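Local coordinates for mandelate racemase/muconate lactonizing enzyme-like protein (Roseovarius sp. TM1035, PDB 3RCY) that is of unproven activity but belongs to the enolase superfamily, whose members typically abstract a proton beside a substrate carboxylate and stabilise the enolate with magnesium, at residues I100-P113 against I358-V370. Numbering follows the deposited sequence.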
ATOM      1  N   ILE A 100      -9.296  20.203 -33.597  1.00 11.42           N
ATOM      2  CA  ILE A 100      -8.250  21.181 -33.915  1.00 11.92           C
ATOM      3  C   ILE A 100      -8.749  22.196 -34.958  1.00 12.78           C
ATOM      4  O   ILE A 100      -8.498  23.401 -34.829  1.00 12.99           O
ATOM      5  CB  ILE A 100      -6.933  20.495 -34.373  1.00 12.04           C
ATOM      6  CG1 ILE A 100      -6.282  19.757 -33.191  1.00 11.19           C
ATOM      7  CG2 ILE A 100      -5.950  21.525 -34.958  1.00 11.45           C
ATOM      8  CD1 ILE A 100      -5.266  18.664 -33.597  1.00 12.27           C
ATOM      9  N   ALA A 101      -9.470  21.709 -35.976  1.00 12.90           N
ATOM     10  CA  ALA A 101     -10.100  22.589 -36.971  1.00 12.94           C
ATOM     11  C   ALA A 101     -11.122  23.537 -36.333  1.00 13.32           C
ATOM     12  O   ALA A 101     -11.253  24.686 -36.760  1.00 13.72           O
ATOM     13  CB  ALA A 101     -10.753  21.763 -38.090  1.00 12.45           C
ATOM     14  N   CYS A 102     -11.847  23.057 -35.319  1.00 13.38           N
ATOM     15  CA  CYS A 102     -12.790  23.904 -34.573  1.00 13.42           C
ATOM     16  C   CYS A 102     -12.069  25.060 -33.885  1.00 13.57           C
ATOM     17  O   CYS A 102     -12.561  26.203 -33.902  1.00 14.03           O
ATOM     18  CB  CYS A 102     -13.593  23.099 -33.545  1.00 13.36           C
ATOM     19  SG  CYS A 102     -14.773  21.918 -34.253  1.00 16.82           S
ATOM     20  N   TRP A 103     -10.907  24.771 -33.294  1.00 13.15           N
ATOM     21  CA  TRP A 103     -10.096  25.818 -32.664  1.00 13.03           C
ATOM     22  C   TRP A 103      -9.574  26.828 -33.678  1.00 13.12           C
ATOM     23  O   TRP A 103      -9.562  28.026 -33.408  1.00 13.70           O
ATOM     24  CB  TRP A 103      -8.954  25.226 -31.832  1.00 12.74           C
ATOM     25  CG  TRP A 103      -9.467  24.673 -30.545  1.00 13.61           C
ATOM     26  CD1 TRP A 103      -9.670  23.363 -30.237  1.00 12.86           C
ATOM     27  CD2 TRP A 103      -9.907  25.429 -29.412  1.00 12.97           C
ATOM     28  NE1 TRP A 103     -10.189  23.250 -28.965  1.00 13.13           N
ATOM     29  CE2 TRP A 103     -10.336  24.506 -28.435  1.00 13.34           C
ATOM     30  CE3 TRP A 103      -9.957  26.801 -29.117  1.00 13.85           C
ATOM     31  CZ2 TRP A 103     -10.819  24.907 -27.187  1.00 12.75           C
ATOM     32  CZ3 TRP A 103     -10.428  27.202 -27.869  1.00 12.94           C
ATOM     33  CH2 TRP A 103     -10.859  26.255 -26.924  1.00 13.87           C
ATOM     34  N   ASP A 104      -9.150  26.343 -34.842  1.00 12.79           N
ATOM     35  CA  ASP A 104      -8.738  27.231 -35.923  1.00 13.10           C
ATOM     36  C   ASP A 104      -9.900  28.178 -36.279  1.00 13.46           C
ATOM     37  O   ASP A 104      -9.711  29.398 -36.347  1.00 13.65           O
ATOM     38  CB  ASP A 104      -8.278  26.408 -37.135  1.00 13.08           C
ATOM     39  CG  ASP A 104      -7.462  27.222 -38.141  1.00 16.47           C
ATOM     40  OD1 ASP A 104      -6.927  28.292 -37.780  1.00 13.10           O
ATOM     41  OD2 ASP A 104      -7.348  26.773 -39.308  1.00 13.34           O
ATOM     42  N   ILE A 105     -11.095  27.612 -36.470  1.00 13.37           N
ATOM     43  CA  ILE A 105     -12.325  28.388 -36.686  1.00 13.38           C
ATOM     44  C   ILE A 105     -12.623  29.384 -35.541  1.00 13.53           C
ATOM     45  O   ILE A 105     -12.916  30.546 -35.795  1.00 13.25           O
ATOM     46  CB  ILE A 105     -13.552  27.463 -36.926  1.00 13.75           C
ATOM     47  CG1 ILE A 105     -13.538  26.919 -38.364  1.00 14.12           C
ATOM     48  CG2 ILE A 105     -14.872  28.210 -36.666  1.00 14.40           C
ATOM     49  CD1 ILE A 105     -14.327  25.641 -38.551  1.00 14.06           C
ATOM     50  N   LEU A 106     -12.541  28.916 -34.295  1.00 13.91           N
ATOM     51  CA  LEU A 106     -12.837  29.753 -33.131  1.00 14.40           C
ATOM     52  C   LEU A 106     -11.900  30.953 -33.050  1.00 14.37           C
ATOM     53  O   LEU A 106     -12.358  32.080 -32.856  1.00 14.62           O
ATOM     54  CB  LEU A 106     -12.810  28.934 -31.829  1.00 14.64           C
ATOM     55  CG  LEU A 106     -13.983  27.954 -31.658  1.00 14.56           C
ATOM     56  CD1 LEU A 106     -13.689  26.898 -30.588  1.00 14.98           C
ATOM     57  CD2 LEU A 106     -15.303  28.688 -31.357  1.00 15.38           C
ATOM     58  N   GLY A 107     -10.601  30.722 -33.231  1.00 13.85           N
ATOM     59  CA  GLY A 107      -9.642  31.831 -33.251  1.00 13.98           C
ATOM     60  C   GLY A 107      -9.952  32.866 -34.328  1.00 14.82           C
ATOM     61  O   GLY A 107      -9.886  34.081 -34.081  1.00 15.37           O
ATOM     62  N   LYS A 108     -10.293  32.392 -35.523  1.00 15.08           N
ATOM     63  CA  LYS A 108     -10.678  33.291 -36.617  1.00 15.97           C
ATOM     64  C   LYS A 108     -11.938  34.087 -36.281  1.00 16.21           C
ATOM     65  O   LYS A 108     -11.985  35.298 -36.508  1.00 16.45           O
ATOM     66  CB  LYS A 108     -10.835  32.533 -37.949  1.00 16.00           C
ATOM     67  CG  LYS A 108      -9.522  31.952 -38.460  1.00 17.84           C
ATOM     68  CD  LYS A 108      -9.656  31.275 -39.813  1.00 15.93           C
ATOM     69  CE  LYS A 108      -8.366  30.539 -40.162  1.00 17.74           C
ATOM     70  NZ  LYS A 108      -8.483  29.778 -41.452  1.00 15.66           N
ATOM     71  N   ALA A 109     -12.947  33.408 -35.734  1.00 15.98           N
ATOM     72  CA  ALA A 109     -14.195  34.067 -35.346  1.00 16.50           C
ATOM     73  C   ALA A 109     -13.990  35.100 -34.229  1.00 16.88           C
ATOM     74  O   ALA A 109     -14.631  36.154 -34.218  1.00 16.44           O
ATOM     75  CB  ALA A 109     -15.246  33.034 -34.944  1.00 16.31           C
ATOM     76  N   ARG A 110     -13.083  34.787 -33.306  1.00 17.27           N
ATOM     77  CA  ARG A 110     -12.748  35.669 -32.183  1.00 18.05           C
ATOM     78  C   ARG A 110     -11.754  36.769 -32.562  1.00 17.41           C
ATOM     79  O   ARG A 110     -11.581  37.727 -31.809  1.00 17.20           O
ATOM     80  CB  ARG A 110     -12.134  34.857 -31.047  1.00 18.88           C
ATOM     81  CG  ARG A 110     -13.002  33.748 -30.513  1.00 25.61           C
ATOM     82  CD  ARG A 110     -13.673  34.131 -29.227  1.00 20.71           C
ATOM     83  NE  ARG A 110     -14.352  32.981 -28.632  1.00 25.21           N
ATOM     84  CZ  ARG A 110     -15.625  32.675 -28.850  1.00 21.88           C
ATOM     85  NH1 ARG A 110     -16.368  33.439 -29.645  1.00 25.37           N
ATOM     86  NH2 ARG A 110     -16.155  31.605 -28.268  1.00 24.75           N
ATOM     87  N   GLY A 111     -11.085  36.607 -33.702  1.00 16.91           N
ATOM     88  CA  GLY A 111      -9.997  37.510 -34.111  1.00 16.54           C
ATOM     89  C   GLY A 111      -8.761  37.398 -33.218  1.00 15.81           C
ATOM     90  O   GLY A 111      -8.035  38.379 -33.037  1.00 16.14           O
ATOM     91  N   ARG A 112      -8.529  36.209 -32.657  1.00 15.00           N
ATOM     92  CA  ARG A 112      -7.401  35.966 -31.738  1.00 14.51           C
ATOM     93  C   ARG A 112      -6.675  34.662 -32.068  1.00 14.45           C
ATOM     94  O   ARG A 112      -7.285  33.732 -32.609  1.00 14.62           O
ATOM     95  CB  ARG A 112      -7.882  35.918 -30.271  1.00 14.22           C
ATOM     96  CG  ARG A 112      -8.564  37.210 -29.754  1.00 16.42           C
ATOM     97  CD  ARG A 112      -7.603  38.421 -29.620  1.00 15.31           C
ATOM     98  NE  ARG A 112      -6.519  38.191 -28.652  1.00 16.38           N
ATOM     99  CZ  ARG A 112      -5.225  38.405 -28.893  1.00 15.58           C
ATOM    100  NH1 ARG A 112      -4.818  38.881 -30.072  1.00 16.26           N
ATOM    101  NH2 ARG A 112      -4.330  38.162 -27.948  1.00 15.81           N
ATOM    102  N   PRO A 113      -5.377  34.574 -31.724  1.00 13.62           N
ATOM    103  CA  PRO A 113      -4.705  33.278 -31.830  1.00 13.05           C
ATOM    104  C   PRO A 113      -5.326  32.274 -30.870  1.00 13.05           C
ATOM    105  O   PRO A 113      -5.900  32.668 -29.847  1.00 13.30           O
ATOM    106  CB  PRO A 113      -3.261  33.579 -31.420  1.00 12.81           C
ATOM    107  CG  PRO A 113      -3.281  34.922 -30.798  1.00 17.67           C
ATOM    108  CD  PRO A 113      -4.471  35.652 -31.286  1.00 13.62           C
ATOM    109  N   ILE A 358      10.482  28.357 -30.703  1.00 15.70           N
ATOM    110  CA  ILE A 358       9.291  28.720 -31.463  1.00 15.80           C
ATOM    111  C   ILE A 358       8.554  29.874 -30.796  1.00 16.44           C
ATOM    112  O   ILE A 358       8.192  29.788 -29.620  1.00 16.34           O
ATOM    113  CB  ILE A 358       8.292  27.531 -31.580  1.00 15.66           C
ATOM    114  CG1 ILE A 358       8.997  26.255 -32.056  1.00 14.64           C
ATOM    115  CG2 ILE A 358       7.133  27.889 -32.515  1.00 14.91           C
ATOM    116  CD1 ILE A 358       8.321  24.977 -31.563  1.00 14.94           C
ATOM    117  N   THR A 359       8.309  30.934 -31.563  1.00 17.16           N
ATOM    118  CA  THR A 359       7.504  32.057 -31.104  1.00 18.01           C
ATOM    119  C   THR A 359       6.033  31.798 -31.443  1.00 18.50           C
ATOM    120  O   THR A 359       5.704  31.536 -32.600  1.00 18.71           O
ATOM    121  CB  THR A 359       7.993  33.385 -31.735  1.00 18.61           C
ATOM    122  OG1 THR A 359       9.352  33.613 -31.345  1.00 20.47           O
ATOM    123  CG2 THR A 359       7.150  34.572 -31.265  1.00 20.68           C
ATOM    124  N   PRO A 360       5.146  31.853 -30.433  1.00 18.66           N
ATOM    125  CA  PRO A 360       3.706  31.704 -30.690  1.00 18.90           C
ATOM    126  C   PRO A 360       3.239  32.733 -31.714  1.00 18.93           C
ATOM    127  O   PRO A 360       3.580  33.915 -31.585  1.00 19.29           O
ATOM    128  CB  PRO A 360       3.074  32.005 -29.327  1.00 18.91           C
ATOM    129  CG  PRO A 360       4.135  31.635 -28.343  1.00 20.53           C
ATOM    130  CD  PRO A 360       5.433  32.008 -28.996  1.00 18.79           C
ATOM    131  N   PRO A 361       2.492  32.291 -32.744  1.00 18.58           N
ATOM    132  CA  PRO A 361       1.994  33.240 -33.743  1.00 18.71           C
ATOM    133  C   PRO A 361       0.925  34.170 -33.174  1.00 18.56           C
ATOM    134  O   PRO A 361       0.191  33.792 -32.244  1.00 18.19           O
ATOM    135  CB  PRO A 361       1.415  32.341 -34.844  1.00 18.86           C
ATOM    136  CG  PRO A 361       1.200  31.025 -34.222  1.00 16.21           C
ATOM    137  CD  PRO A 361       2.210  30.893 -33.118  1.00 18.36           C
ATOM    138  N   GLU A 362       0.859  35.380 -33.726  1.00 18.44           N
ATOM    139  CA  GLU A 362      -0.062  36.411 -33.252  1.00 18.71           C
ATOM    140  C   GLU A 362      -1.320  36.538 -34.114  1.00 18.72           C
ATOM    141  O   GLU A 362      -2.293  37.163 -33.682  1.00 18.81           O
ATOM    142  CB  GLU A 362       0.649  37.771 -33.157  1.00 19.26           C
ATOM    143  CG  GLU A 362       1.727  37.858 -32.068  1.00 22.63           C
ATOM    144  CD  GLU A 362       1.164  37.810 -30.638  1.00 20.09           C
ATOM    145  OE1 GLU A 362       0.018  38.261 -30.400  1.00 22.53           O
ATOM    146  OE2 GLU A 362       1.886  37.311 -29.748  1.00 22.64           O
ATOM    147  N   ALA A 363      -1.296  35.956 -35.318  1.00 18.38           N
ATOM    148  CA  ALA A 363      -2.447  35.977 -36.232  1.00 18.47           C
ATOM    149  C   ALA A 363      -3.632  35.157 -35.684  1.00 18.52           C
ATOM    150  O   ALA A 363      -3.450  34.347 -34.770  1.00 18.73           O
ATOM    151  CB  ALA A 363      -2.035  35.469 -37.614  1.00 18.68           C
ATOM    152  N   PRO A 364      -4.852  35.362 -36.233  1.00 17.99           N
ATOM    153  CA  PRO A 364      -6.022  34.664 -35.681  1.00 17.26           C
ATOM    154  C   PRO A 364      -5.985  33.156 -35.915  1.00 16.78           C
ATOM    155  O   PRO A 364      -5.293  32.696 -36.829  1.00 17.31           O
ATOM    156  CB  PRO A 364      -7.197  35.291 -36.442  1.00 17.63           C
ATOM    157  CG  PRO A 364      -6.667  36.575 -36.997  1.00 24.85           C
ATOM    158  CD  PRO A 364      -5.233  36.310 -37.297  1.00 17.98           C
ATOM    159  N   GLY A 365      -6.707  32.397 -35.085  1.00 15.10           N
ATOM    160  CA  GLY A 365      -6.778  30.946 -35.239  1.00 14.45           C
ATOM    161  C   GLY A 365      -5.441  30.277 -34.985  1.00 13.97           C
ATOM    162  O   GLY A 365      -4.687  30.697 -34.101  1.00 13.66           O
ATOM    163  N   LEU A 366      -5.132  29.242 -35.763  1.00 13.42           N
ATOM    164  CA  LEU A 366      -3.838  28.568 -35.631  1.00 13.65           C
ATOM    165  C   LEU A 366      -2.703  29.405 -36.227  1.00 14.24           C
ATOM    166  O   LEU A 366      -1.529  29.090 -36.046  1.00 14.54           O
ATOM    167  CB  LEU A 366      -3.874  27.167 -36.261  1.00 13.59           C
ATOM    168  CG  LEU A 366      -4.699  26.087 -35.549  1.00 13.01           C
ATOM    169  CD1 LEU A 366      -4.779  24.832 -36.421  1.00 13.25           C
ATOM    170  CD2 LEU A 366      -4.151  25.733 -34.158  1.00 13.16           C
ATOM    171  N   GLY A 367      -3.060  30.476 -36.922  1.00 14.75           N
ATOM    172  CA  GLY A 367      -2.078  31.387 -37.499  1.00 15.70           C
ATOM    173  C   GLY A 367      -1.327  30.771 -38.662  1.00 16.63           C
ATOM    174  O   GLY A 367      -0.155  31.087 -38.886  1.00 17.38           O
ATOM    175  N   ILE A 368      -2.000  29.880 -39.387  1.00 16.15           N
ATOM    176  CA  ILE A 368      -1.395  29.193 -40.525  1.00 16.78           C
ATOM    177  C   ILE A 368      -2.170  29.466 -41.809  1.00 17.46           C
ATOM    178  O   ILE A 368      -3.377  29.730 -41.775  1.00 17.44           O
ATOM    179  CB  ILE A 368      -1.265  27.660 -40.286  1.00 16.65           C
ATOM    180  CG1 ILE A 368      -2.633  27.018 -40.005  1.00 17.50           C
ATOM    181  CG2 ILE A 368      -0.285  27.384 -39.129  1.00 17.61           C
ATOM    182  CD1 ILE A 368      -2.599  25.475 -39.866  1.00 16.58           C
ATOM    183  N   GLU A 369      -1.458  29.431 -42.934  1.00 17.85           N
ATOM    184  CA  GLU A 369      -2.092  29.412 -44.240  1.00 18.25           C
ATOM    185  C   GLU A 369      -1.738  28.088 -44.892  1.00 17.44           C
ATOM    186  O   GLU A 369      -0.603  27.880 -45.323  1.00 17.07           O
ATOM    187  CB  GLU A 369      -1.626  30.592 -45.107  1.00 20.02           C
ATOM    188  CG  GLU A 369      -2.588  30.912 -46.246  1.00 37.13           C
ATOM    189  CD  GLU A 369      -2.046  31.943 -47.227  1.00 22.53           C
ATOM    190  OE1 GLU A 369      -1.320  32.869 -46.803  1.00 37.74           O
ATOM    191  OE2 GLU A 369      -2.360  31.818 -48.434  1.00 37.95           O
ATOM    192  N   VAL A 370      -2.706  27.181 -44.933  1.00 17.02           N
ATOM    193  CA  VAL A 370      -2.473  25.856 -45.472  1.00 17.28           C
ATOM    194  C   VAL A 370      -2.469  25.919 -46.998  1.00 17.63           C
ATOM    195  O   VAL A 370      -3.397  26.451 -47.615  1.00 18.05           O
ATOM    196  CB  VAL A 370      -3.498  24.821 -44.953  1.00 17.21           C
ATOM    197  CG1 VAL A 370      -3.295  23.468 -45.628  1.00 15.88           C
ATOM    198  CG2 VAL A 370      -3.358  24.658 -43.443  1.00 15.55           C
TER
HETATM  199  O   HOH W   1      -5.056  29.764 -39.158  1.00 10.51           O
HETATM  200  O   HOH W   2      -6.149  28.134 -41.298  1.00 11.01           O
HETATM  201  O   HOH W   3      -2.299  38.770 -31.482  1.00 11.78           O
HETATM  202  O   HOH W   4      -1.642  39.219 -28.311  1.00 18.00           O
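Asp104 reaches from helix 89-110 to the type II' beta turn Pro364-Gly367, packing a helix of the N-terminal capping domain of this enolase-superfamily fold against the loop between strand 357-358 and helix 372-376. With CG anti to the backbone N (chi1 -163°), Asp104 brings its carboxylate up to the turn, and Asp104 OD1 accepts Leu366 N at 2.9 Å. The bond is almost straight (176° at hydrogen) yet meets the anti side of the carboxylate, 33° out of its plane. Water 1 bridges Asp104 OD1 and Ile368 N, while OD2 takes Trp38 N from the three-stranded sheet, so polar partners hold both oxygens. Leu366 crosses Asp104 at about a right angle; its CD1 lies 3.9 Å from Asp104 CB and 3.8 Å from Ile100 CG2, extending the contact one helical turn back. Backbone packing is close where glycines meet, Gly107 CA standing 3.6 Å from Gly365 CA. A Schellman motif at Gly111 ends the helix and leads into Arg112, whose O accepts Gly365 N at 2.9 Å. Beyond it the Pro113 ring sits against backbone carbonyls, CB 3.4 Å from Ala363 O. The Arg112 guanidinium, whose NE pairs with Glu69 of the second subunit, has Pro113 CD over one face, offset toward the rim, and water 4 at its edge; that water links NH2 to OE1 of Glu362, whose OE2 is salt-bridged to Lys121.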